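Local coordinates for uncharacterized protein (PDB 3NNG) that is of unknown function, but carries a calcium-binding F5/8 type C (discoidin-like) domain that may, as in relatives, bind carbohydrate or another surface ligand, at residues L41-I47 / F151-N155; P71-T75 / P131-K136. The protein carries 1 engineered substitution. One frame throughout, in Å; residues are numbered along the deposited sequence.

Both contacts lie within the single F5/8 type C domain and both reach its antiparallel sheet, where strands 71-79 and 148-159 are neighbours. Their centres are about 20 Å apart and their nearest atoms about 6 Å apart, so they do not touch. Along the chain, interaction 2 is nested inside the long loop closed by interaction 1, and strand 124-144, which supplies residues 131-136, leads directly into strand 148-159, which supplies residues 151-155. Calcium and a backbone bond join a loop to strand 148-159 in interaction 1, while interaction 2 pairs two strands directly.

Interaction 1: residues L41-I47 / F151-N155; sequences LAIDGEI and FAEIN. With CA (calcium ion), chain C.
Five oxygens from residues 41-47 and 151-155 converge on one calcium ion: the carbonyls of Leu41, Glu46 and Ala152 and the carboxylates of Asp44 and Glu153. Calcium lies 2.4 Å from Leu41 O and 2.6 Å from Asp44 OD1; Thr49 completes the site with O and OG1. The close approach of Leu41 O to Ala152 O, 3.1 Å, follows from their shared metal. Asp44 and Glu153 cross at about a right angle, yet their carboxylate planes are only 3° apart. Glu153 arrives from the far segment by a chain bent at CB-CG (chi2 -64°), which folds OE2 back over the loop. There OE2 also takes three weak N-H bonds, from Asp44, Gly45 and Glu46, the shortest being 2.9 Å from Gly45 N. A calcium-binding loop beside a beta-sandwich is a recurrent feature of F5/8 type C domains, and here it is joined to the irregular part of strand 148-159, the last in the chain. A second shell of bonds probably helps position these ligands. Glu46 N donates to Asp44 OD1 at 3.0 Å from above the carboxylate plane, an Asx turn, while Arg19 forms a salt bridge with Glu153 OE1. Ile154 N bonds to Ala42 O at 2.9 Å. Beyond it, Ala42 CB sits at the edge of the Phe151 ring, 3.6 Å from CE2, and Ile43 CG2 meets Ile154 CG2; Trp64 packs against all four of these residues.

Interaction 2: residues P71-T75 / P131-K136; sequences PVTLT and PIPNVK
A G1 beta bulge interrupts this antiparallel pairing of strands 71-79 and 124-144, with Asn134 and Val135 both facing Val72. The evidence is a register shift of one residue between two hydrogen-bonded pairs, Val72 with Val135 and Leu74 with Ile132, together with the positive phi of Asn134 (59°). Val72 N reaches Val135 O at 3.2 Å and Val135 N returns to Val72 O at 2.9 Å. Beyond the bulge, Leu74 N donates to Ile132 O at 2.8 Å, and Ile132 N closes the second ring on Leu74 O. On the face shared by Val72, Leu74, Ile132 and Val135, the CG2 branch of Val135 comes within 3.9 Å of Leu74 CB, and Val98 of strand 93-100 touches Leu74, Ile132 and Val135. Elsewhere Thr73 turns CG2 anti to its own N (chi1 of OG1 -64°), which brings that methyl to 3.6 Å from Pro131 CB, while OG1 lies near Pro133 CA. At the other end the Pro71 ring crosses the aliphatic part of Lys136, Pro71 CG to Lys136 CD 3.8 Å; Lys136 NZ bonds to Leu68 O. With four backbone bonds and apolar side-chain contacts, cohesion here probably depends little on charge.

Interaction 1: residues L41-I47 / F151-N155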
ATOM      1  N   LEU A  41      -9.121   4.352  -4.793  1.00 12.65           N
ATOM      2  CA  LEU A  41      -8.414   5.535  -5.277  1.00 16.92           C
ATOM      3  C   LEU A  41      -6.903   5.398  -5.152  1.00 18.80           C
ATOM      4  O   LEU A  41      -6.176   6.115  -5.807  1.00 13.24           O
ATOM      5  CB  LEU A  41      -8.897   6.811  -4.580  1.00 19.09           C
ATOM      6  CG  LEU A  41     -10.377   7.157  -4.784  1.00 12.74           C
ATOM      7  CD1 LEU A  41     -10.764   8.390  -3.982  1.00 13.97           C
ATOM      8  CD2 LEU A  41     -10.712   7.375  -6.259  1.00 13.19           C
ATOM      9  N   ALA A  42      -6.422   4.474  -4.326  1.00 17.27           N
ATOM     10  CA  ALA A  42      -4.977   4.233  -4.255  1.00 16.83           C
ATOM     11  C   ALA A  42      -4.406   3.459  -5.455  1.00 18.85           C
ATOM     12  O   ALA A  42      -3.182   3.369  -5.612  1.00 18.84           O
ATOM     13  CB  ALA A  42      -4.619   3.512  -2.958  1.00 11.58           C
ATOM     14  N   ILE A  43      -5.274   2.876  -6.282  1.00 18.96           N
ATOM     15  CA  ILE A  43      -4.794   2.065  -7.405  1.00 20.28           C
ATOM     16  C   ILE A  43      -5.380   2.487  -8.759  1.00 25.27           C
ATOM     17  O   ILE A  43      -5.522   1.659  -9.656  1.00 22.90           O
ATOM     18  CB  ILE A  43      -5.066   0.552  -7.187  1.00 14.29           C
ATOM     19  CG1 ILE A  43      -6.565   0.295  -6.997  1.00 12.74           C
ATOM     20  CG2 ILE A  43      -4.273   0.021  -5.966  1.00 14.68           C
ATOM     21  CD1 ILE A  43      -6.991  -1.117  -7.368  1.00 10.19           C
ATOM     22  N   ASP A  44      -5.716   3.765  -8.913  1.00 17.86           N
ATOM     23  CA  ASP A  44      -6.369   4.209 -10.151  1.00 11.95           C
ATOM     24  C   ASP A  44      -5.430   4.921 -11.128  1.00 14.96           C
ATOM     25  O   ASP A  44      -5.856   5.360 -12.193  1.00 20.44           O
ATOM     26  CB  ASP A  44      -7.603   5.073  -9.848  1.00 15.70           C
ATOM     27  CG  ASP A  44      -7.252   6.379  -9.157  1.00 21.48           C
ATOM     28  OD1 ASP A  44      -6.047   6.686  -9.051  1.00 19.28           O
ATOM     29  OD2 ASP A  44      -8.184   7.101  -8.733  1.00 17.35           O
ATOM     30  N   GLY A  45      -4.155   5.018 -10.765  1.00 15.77           N
ATOM     31  CA  GLY A  45      -3.147   5.605 -11.631  1.00 15.78           C
ATOM     32  C   GLY A  45      -3.010   7.113 -11.539  1.00 24.67           C
ATOM     33  O   GLY A  45      -2.214   7.696 -12.273  1.00 22.80           O
ATOM     34  N   GLU A  46      -3.767   7.742 -10.638  1.00 23.88           N
ATOM     35  CA  GLU A  46      -3.832   9.199 -10.568  1.00 20.12           C
ATOM     36  C   GLU A  46      -3.257   9.758  -9.255  1.00 24.11           C
ATOM     37  O   GLU A  46      -3.695   9.378  -8.179  1.00 13.26           O
ATOM     38  CB  GLU A  46      -5.281   9.650 -10.731  1.00 15.52           C
ATOM     39  CG  GLU A  46      -5.523  11.130 -10.435  1.00 21.25           C
ATOM     40  CD  GLU A  46      -4.739  12.029 -11.371  1.00 24.88           C
ATOM     41  OE1 GLU A  46      -4.010  12.922 -10.882  1.00 18.36           O
ATOM     42  OE2 GLU A  46      -4.842  11.830 -12.597  1.00 27.51           O
ATOM     43  N   ILE A  47      -2.299  10.675  -9.329  1.00 20.63           N
ATOM     44  CA  ILE A  47      -1.680  11.182  -8.102  1.00 21.32           C
ATOM     45  C   ILE A  47      -2.642  12.035  -7.273  1.00 24.92           C
ATOM     46  O   ILE A  47      -2.533  12.122  -6.043  1.00 21.27           O
ATOM     47  CB  ILE A  47      -0.357  11.953  -8.383  1.00 17.67           C
ATOM     48  CG1 ILE A  47       0.384  12.249  -7.076  1.00  9.78           C
ATOM     49  CG2 ILE A  47      -0.616  13.244  -9.205  1.00 12.72           C
ATOM     50  CD1 ILE A  47       1.164  11.060  -6.502  1.00 13.21           C
ATOM     51  N   PHE A 151      -2.392   7.222   1.062  1.00 14.66           N
ATOM     52  CA  PHE A 151      -1.481   7.350  -0.071  1.00 12.13           C
ATOM     53  C   PHE A 151      -2.252   7.381  -1.379  1.00 19.41           C
ATOM     54  O   PHE A 151      -3.342   6.824  -1.473  1.00 16.79           O
ATOM     55  CB  PHE A 151      -0.396   6.262  -0.075  1.00 10.54           C
ATOM     56  CG  PHE A 151      -0.905   4.871   0.248  1.00 16.87           C
ATOM     57  CD1 PHE A 151      -0.513   4.231   1.416  1.00 17.41           C
ATOM     58  CD2 PHE A 151      -1.742   4.193  -0.634  1.00  6.91           C
ATOM     59  CE1 PHE A 151      -0.968   2.948   1.717  1.00 19.80           C
ATOM     60  CE2 PHE A 151      -2.199   2.921  -0.351  1.00  8.58           C
ATOM     61  CZ  PHE A 151      -1.818   2.288   0.838  1.00 14.83           C
ATOM     62  N   ALA A 152      -1.693   8.061  -2.376  1.00 15.09           N
ATOM     63  CA  ALA A 152      -2.434   8.338  -3.596  1.00 16.91           C
ATOM     64  C   ALA A 152      -2.272   7.203  -4.572  1.00 16.51           C
ATOM     65  O   ALA A 152      -3.172   6.905  -5.337  1.00 11.79           O
ATOM     66  CB  ALA A 152      -1.986   9.640  -4.214  1.00 17.98           C
ATOM     67  N   GLU A 153      -1.120   6.554  -4.524  1.00 15.66           N
ATOM     68  CA  GLU A 153      -0.835   5.460  -5.429  1.00 13.06           C
ATOM     69  C   GLU A 153       0.029   4.433  -4.738  1.00 16.37           C
ATOM     70  O   GLU A 153       1.089   4.766  -4.223  1.00 13.43           O
ATOM     71  CB  GLU A 153      -0.109   5.992  -6.668  1.00 18.20           C
ATOM     72  CG  GLU A 153      -1.060   6.640  -7.655  1.00 27.56           C
ATOM     73  CD  GLU A 153      -2.053   5.625  -8.203  1.00 28.84           C
ATOM     74  OE1 GLU A 153      -1.607   4.589  -8.733  1.00 32.36           O
ATOM     75  OE2 GLU A 153      -3.268   5.853  -8.099  1.00 23.42           O
ATOM     76  N   ILE A 154      -0.439   3.190  -4.723  1.00 17.42           N
ATOM     77  CA  ILE A 154       0.380   2.066  -4.309  1.00 18.58           C
ATOM     78  C   ILE A 154       0.508   1.068  -5.456  1.00 19.49           C
ATOM     79  O   ILE A 154      -0.432   0.863  -6.223  1.00 12.28           O
ATOM     80  CB  ILE A 154      -0.206   1.343  -3.100  1.00 21.77           C
ATOM     81  CG1 ILE A 154       0.791   0.289  -2.604  1.00 15.28           C
ATOM     82  CG2 ILE A 154      -1.583   0.718  -3.454  1.00 10.00           C
ATOM     83  CD1 ILE A 154       0.455  -0.248  -1.222  1.00 21.86           C
ATOM     84  N   ASN A 155       1.684   0.464  -5.570  1.00 17.32           N
ATOM     85  CA  ASN A 155       1.939  -0.551  -6.576  1.00 18.98           C
ATOM     86  C   ASN A 155       2.641  -1.735  -5.956  1.00 19.22           C
ATOM     87  O   ASN A 155       3.337  -1.593  -4.951  1.00 16.78           O
ATOM     88  CB  ASN A 155       2.809   0.017  -7.692  1.00  9.80           C
ATOM     89  CG  ASN A 155       2.020   0.865  -8.653  1.00 18.57           C
ATOM     90  OD1 ASN A 155       1.353   0.345  -9.549  1.00 17.35           O
ATOM     91  ND2 ASN A 155       2.071   2.177  -8.466  1.00 13.64           N
TER
HETATM   92 CA    CA C 402      -4.815   7.685  -6.970  1.00 22.95          CA

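Interaction 2: residues P71-T75 / P131-K136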
ATOM      1  N   PRO A  71      -1.984 -14.154  -8.461  1.00 29.39           N
ATOM      2  CA  PRO A  71      -0.911 -14.130  -7.457  1.00 28.63           C
ATOM      3  C   PRO A  71       0.458 -13.867  -8.082  1.00 27.36           C
ATOM      4  O   PRO A  71       0.728 -14.274  -9.220  1.00 20.17           O
ATOM      5  CB  PRO A  71      -0.938 -15.532  -6.851  1.00 29.93           C
ATOM      6  CG  PRO A  71      -2.199 -16.172  -7.306  1.00 38.60           C
ATOM      7  CD  PRO A  71      -2.840 -15.349  -8.378  1.00 32.28           C
ATOM      8  N   VAL A  72       1.318 -13.180  -7.343  1.00 22.80           N
ATOM      9  CA  VAL A  72       2.628 -12.853  -7.876  1.00 23.79           C
ATOM     10  C   VAL A  72       3.742 -13.221  -6.911  1.00 20.11           C
ATOM     11  O   VAL A  72       3.542 -13.333  -5.698  1.00 16.19           O
ATOM     12  CB  VAL A  72       2.762 -11.357  -8.233  1.00 20.58           C
ATOM     13  CG1 VAL A  72       1.540 -10.862  -9.015  1.00 18.81           C
ATOM     14  CG2 VAL A  72       2.980 -10.516  -6.978  1.00 25.47           C
ATOM     15  N   THR A  73       4.926 -13.403  -7.470  1.00 16.14           N
ATOM     16  CA  THR A  73       6.110 -13.497  -6.657  1.00 22.15           C
ATOM     17  C   THR A  73       6.525 -12.062  -6.332  1.00 19.95           C
ATOM     18  O   THR A  73       7.113 -11.374  -7.157  1.00 19.92           O
ATOM     19  CB  THR A  73       7.186 -14.296  -7.394  1.00 22.99           C
ATOM     20  OG1 THR A  73       6.694 -15.631  -7.562  1.00 23.12           O
ATOM     21  CG2 THR A  73       8.489 -14.323  -6.600  1.00 21.15           C
ATOM     22  N   LEU A  74       6.184 -11.616  -5.128  1.00 17.42           N
ATOM     23  CA  LEU A  74       6.278 -10.200  -4.763  1.00 20.28           C
ATOM     24  C   LEU A  74       7.699  -9.756  -4.455  1.00 23.18           C
ATOM     25  O   LEU A  74       8.303 -10.240  -3.494  1.00 18.95           O
ATOM     26  CB  LEU A  74       5.392  -9.937  -3.544  1.00 18.02           C
ATOM     27  CG  LEU A  74       5.344  -8.508  -3.026  1.00 19.42           C
ATOM     28  CD1 LEU A  74       4.883  -7.576  -4.150  1.00 16.23           C
ATOM     29  CD2 LEU A  74       4.415  -8.412  -1.812  1.00 14.62           C
ATOM     30  N   THR A  75       8.219  -8.815  -5.249  1.00 16.04           N
ATOM     31  CA  THR A  75       9.586  -8.327  -5.048  1.00 15.95           C
ATOM     32  C   THR A  75       9.652  -7.022  -4.245  1.00 22.82           C
ATOM     33  O   THR A  75      10.700  -6.646  -3.734  1.00 18.24           O
ATOM     34  CB  THR A  75      10.358  -8.170  -6.388  1.00 27.75           C
ATOM     35  OG1 THR A  75      11.736  -7.897  -6.111  1.00 45.30           O
ATOM     36  CG2 THR A  75       9.782  -7.033  -7.232  1.00 12.87           C
ATOM     37  N   PRO A 131      12.034 -12.243  -2.757  1.00 19.31           N
ATOM     38  CA  PRO A 131      10.644 -12.082  -3.197  1.00 21.69           C
ATOM     39  C   PRO A 131       9.760 -13.193  -2.617  1.00 20.19           C
ATOM     40  O   PRO A 131      10.225 -14.330  -2.450  1.00 19.55           O
ATOM     41  CB  PRO A 131      10.737 -12.220  -4.725  1.00 22.54           C
ATOM     42  CG  PRO A 131      12.188 -11.963  -5.062  1.00 19.41           C
ATOM     43  CD  PRO A 131      12.961 -12.467  -3.883  1.00 19.99           C
ATOM     44  N   ILE A 132       8.503 -12.871  -2.321  1.00 18.49           N
ATOM     45  CA  ILE A 132       7.577 -13.864  -1.788  1.00 20.04           C
ATOM     46  C   ILE A 132       6.682 -14.440  -2.874  1.00 15.26           C
ATOM     47  O   ILE A 132       5.824 -13.744  -3.408  1.00 20.32           O
ATOM     48  CB  ILE A 132       6.683 -13.280  -0.691  1.00 17.90           C
ATOM     49  CG1 ILE A 132       7.534 -12.636   0.412  1.00 24.88           C
ATOM     50  CG2 ILE A 132       5.761 -14.375  -0.133  1.00 12.61           C
ATOM     51  CD1 ILE A 132       6.711 -11.872   1.446  1.00 23.10           C
ATOM     52  N   PRO A 133       6.866 -15.728  -3.188  1.00 14.66           N
ATOM     53  CA  PRO A 133       6.102 -16.409  -4.247  1.00 16.08           C
ATOM     54  C   PRO A 133       4.623 -16.593  -3.904  1.00 18.08           C
ATOM     55  O   PRO A 133       4.280 -16.745  -2.731  1.00 18.68           O
ATOM     56  CB  PRO A 133       6.788 -17.777  -4.359  1.00 19.98           C
ATOM     57  CG  PRO A 133       8.142 -17.605  -3.695  1.00 16.08           C
ATOM     58  CD  PRO A 133       7.897 -16.602  -2.599  1.00 13.53           C
ATOM     59  N   ASN A 134       3.770 -16.553  -4.926  1.00 17.97           N
ATOM     60  CA  ASN A 134       2.329 -16.841  -4.804  1.00 13.09           C
ATOM     61  C   ASN A 134       1.533 -15.952  -3.845  1.00 13.17           C
ATOM     62  O   ASN A 134       0.607 -16.422  -3.181  1.00 16.14           O
ATOM     63  CB  ASN A 134       2.078 -18.316  -4.450  1.00 20.16           C
ATOM     64  CG  ASN A 134       2.940 -19.287  -5.261  1.00 29.93           C
ATOM     65  OD1 ASN A 134       3.034 -19.193  -6.484  1.00 29.25           O
ATOM     66  ND2 ASN A 134       3.563 -20.237  -4.568  1.00 36.99           N
ATOM     67  N   VAL A 135       1.873 -14.669  -3.764  1.00 15.08           N
ATOM     68  CA  VAL A 135       1.088 -13.772  -2.921  1.00 11.39           C
ATOM     69  C   VAL A 135      -0.295 -13.577  -3.539  1.00 14.63           C
ATOM     70  O   VAL A 135      -0.409 -13.104  -4.672  1.00 17.46           O
ATOM     71  CB  VAL A 135       1.782 -12.418  -2.710  1.00 12.63           C
ATOM     72  CG1 VAL A 135       0.820 -11.432  -2.084  1.00 16.10           C
ATOM     73  CG2 VAL A 135       3.038 -12.588  -1.817  1.00 10.04           C
ATOM     74  N   LYS A 136      -1.339 -13.967  -2.812  1.00 14.65           N
ATOM     75  CA  LYS A 136      -2.720 -13.800  -3.305  1.00 13.12           C
ATOM     76  C   LYS A 136      -3.395 -12.588  -2.668  1.00 15.52           C
ATOM     77  O   LYS A 136      -4.243 -11.946  -3.283  1.00 19.21           O
ATOM     78  CB  LYS A 136      -3.554 -15.066  -3.052  1.00 21.31           C
ATOM     79  CG  LYS A 136      -4.985 -15.050  -3.632  1.00 20.71           C
ATOM     80  CD  LYS A 136      -4.960 -14.743  -5.116  1.00 27.04           C
ATOM     81  CE  LYS A 136      -6.229 -15.184  -5.827  1.00 38.52           C
ATOM     82  NZ  LYS A 136      -7.432 -14.358  -5.564  1.00 36.71           N
TER